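Local coordinates for coelenterazine-binding protein with bound coelenterazine (Renilla muelleri, PDB 2HPS), which binds coelenterazine, the luciferin of the sea pansy, and is thought to make it available to luciferase and oxygen only when calcium is bound, at residues 161-166 against 174-179. Residues are numbered along the deposited sequence; the frame is centred on the assembly and turned at random.
Sequences LVTVND and TALANA
D166 and T174 meet where the helical segment 161-166 crosses the short helix 175-179 nearly at a right angle (79°), the two axes 8.6 Å apart at their closest. D166 has CG anti to its own backbone N (chi1 -179°), which stretches the carboxylate out to the start of the second helix. T174 comes from the opposite direction, its OG1 placed as hydrogen-bond donor to D166 OD2; the bond is doubtful in detail, for the modelled OG1 to OD2 separation of 2.4 Å is too short to be taken literally, and D166 is modelled in two conformers. T174 OG1 also accepts from A177 N at 3.0 Å, nearly straight (166°), which makes T174 the N-cap. A177 CB sits 3.8 Å from D166 OD1. Further along, L176 lies across T163 at about a right angle: its fork faces the hydroxyl, CD1 and CD2 each 3.5 Å from T163 OG1, and CD1 also reaches V162 CG1 at 4.1 Å. An alanine in place of L176 would probably open a gap over T163 and V162. T163 also packs on F180, just beyond segment 174-179 in the same helix, and its side chain lies about 7 Å from the bound coelenterazine. The arrangement folds the C-terminal helix, through a short connection, back across the exiting helix of the fourth EF-hand, close to the ligand pocket.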
loop_
_atom_site.group_PDB
_atom_site.type_symbol
_atom_site.label_atom_id
_atom_site.label_comp_id
_atom_site.label_asym_id
_atom_site.label_seq_id
_atom_site.Cartn_x
_atom_site.Cartn_y
_atom_site.Cartn_z
ATOM N N LEU A 161 3.443 -6.641 8.814
ATOM C CA LEU A 161 3.376 -5.356 9.527
ATOM C C LEU A 161 4.748 -4.659 9.683
ATOM O O LEU A 161 4.835 -3.427 9.679
ATOM C CB LEU A 161 2.666 -5.538 10.881
ATOM C CG LEU A 161 2.035 -4.341 11.596
ATOM C CD1 LEU A 161 1.093 -3.529 10.684
ATOM C CD2 LEU A 161 1.300 -4.854 12.837
ATOM N N VAL A 162 5.823 -5.438 9.820
ATOM C CA VAL A 162 7.167 -4.860 9.859
ATOM C C VAL A 162 7.440 -4.062 8.563
ATOM O O VAL A 162 7.890 -2.897 8.604
ATOM C CB VAL A 162 8.229 -5.958 10.092
ATOM C CG1 VAL A 162 9.655 -5.422 9.765
ATOM C CG2 VAL A 162 8.107 -6.479 11.552
ATOM N N THR A 163 7.133 -4.693 7.436
ATOM C CA THR A 163 7.317 -4.070 6.116
ATOM C C THR A 163 6.428 -2.830 5.965
ATOM O O THR A 163 6.900 -1.771 5.534
ATOM C CB THR A 163 7.055 -5.082 4.985
ATOM O OG1 THR A 163 8.110 -6.055 5.008
ATOM C CG2 THR A 163 7.073 -4.386 3.604
ATOM N N VAL A 164 5.160 -2.960 6.346
ATOM C CA VAL A 164 4.232 -1.818 6.247
ATOM C C VAL A 164 4.742 -0.631 7.055
ATOM O O VAL A 164 4.801 0.499 6.565
ATOM C CB VAL A 164 2.819 -2.218 6.729
ATOM C CG1 VAL A 164 1.933 -1.004 6.840
ATOM C CG2 VAL A 164 2.220 -3.249 5.769
ATOM N N ASN A 165 5.114 -0.861 8.309
ATOM C CA ASN A 165 5.645 0.233 9.123
ATOM C C ASN A 165 6.906 0.851 8.545
ATOM O O ASN A 165 7.077 2.068 8.564
ATOM C CB ASN A 165 5.868 -0.247 10.557
ATOM C CG ASN A 165 4.597 -0.181 11.366
ATOM O OD1 ASN A 165 4.156 0.913 11.725
ATOM N ND2 ASN A 165 3.991 -1.333 11.651
ATOM N N ASP A 166 7.797 0.008 8.035
ATOM C CA ASP A 166 9.039 0.533 7.495
ATOM C C ASP A 166 8.768 1.380 6.239
ATOM O O ASP A 166 9.327 2.473 6.081
ATOM C CB ASP A 166 9.845 -0.722 7.130
ATOM C CG ASP A 166 11.204 -0.426 6.573
ATOM O OD1 ASP A 166 11.591 0.762 6.478
ATOM O OD2 ASP A 166 11.883 -1.426 6.242
ATOM N N THR A 174 15.607 0.849 3.394
ATOM C CA THR A 174 15.758 -0.577 3.715
ATOM C C THR A 174 15.347 -1.434 2.531
ATOM O O THR A 174 14.609 -0.973 1.648
ATOM C CB THR A 174 14.889 -1.027 4.905
ATOM O OG1 THR A 174 13.504 -0.995 4.531
ATOM C CG2 THR A 174 15.108 -0.160 6.156
ATOM N N ALA A 175 15.794 -2.689 2.526
ATOM C CA ALA A 175 15.404 -3.623 1.464
ATOM C C ALA A 175 13.883 -3.797 1.401
ATOM O O ALA A 175 13.307 -3.872 0.317
ATOM C CB ALA A 175 16.079 -4.969 1.683
ATOM N N LEU A 176 13.235 -3.855 2.561
ATOM C CA LEU A 176 11.791 -4.101 2.603
ATOM C C LEU A 176 11.044 -2.912 2.020
ATOM O O LEU A 176 10.144 -3.078 1.177
ATOM C CB LEU A 176 11.318 -4.383 4.038
ATOM C CG LEU A 176 11.813 -5.709 4.649
ATOM C CD1 LEU A 176 11.373 -5.812 6.103
ATOM C CD2 LEU A 176 11.301 -6.899 3.829
ATOM N N ALA A 177 11.438 -1.710 2.433
ATOM C CA ALA A 177 10.751 -0.510 1.914
ATOM C C ALA A 177 11.023 -0.327 0.427
ATOM O O ALA A 177 10.165 0.142 -0.330
ATOM C CB ALA A 177 11.151 0.709 2.706
ATOM N N ASN A 178 12.224 -0.695 -0.011
ATOM C CA ASN A 178 12.567 -0.639 -1.433
ATOM C C ASN A 178 11.826 -1.655 -2.307
ATOM O O ASN A 178 11.857 -1.544 -3.536
ATOM C CB ASN A 178 14.080 -0.826 -1.627
ATOM C CG ASN A 178 14.897 0.436 -1.286
ATOM O OD1 ASN A 178 14.354 1.536 -1.043
ATOM N ND2 ASN A 178 16.238 0.274 -1.290
ATOM N N ALA A 179 11.170 -2.636 -1.676
ATOM C CA ALA A 179 10.533 -3.728 -2.421
ATOM C C ALA A 179 9.003 -3.737 -2.359
ATOM O O ALA A 179 8.353 -4.251 -3.280
ATOM C CB ALA A 179 11.061 -5.067 -1.946
#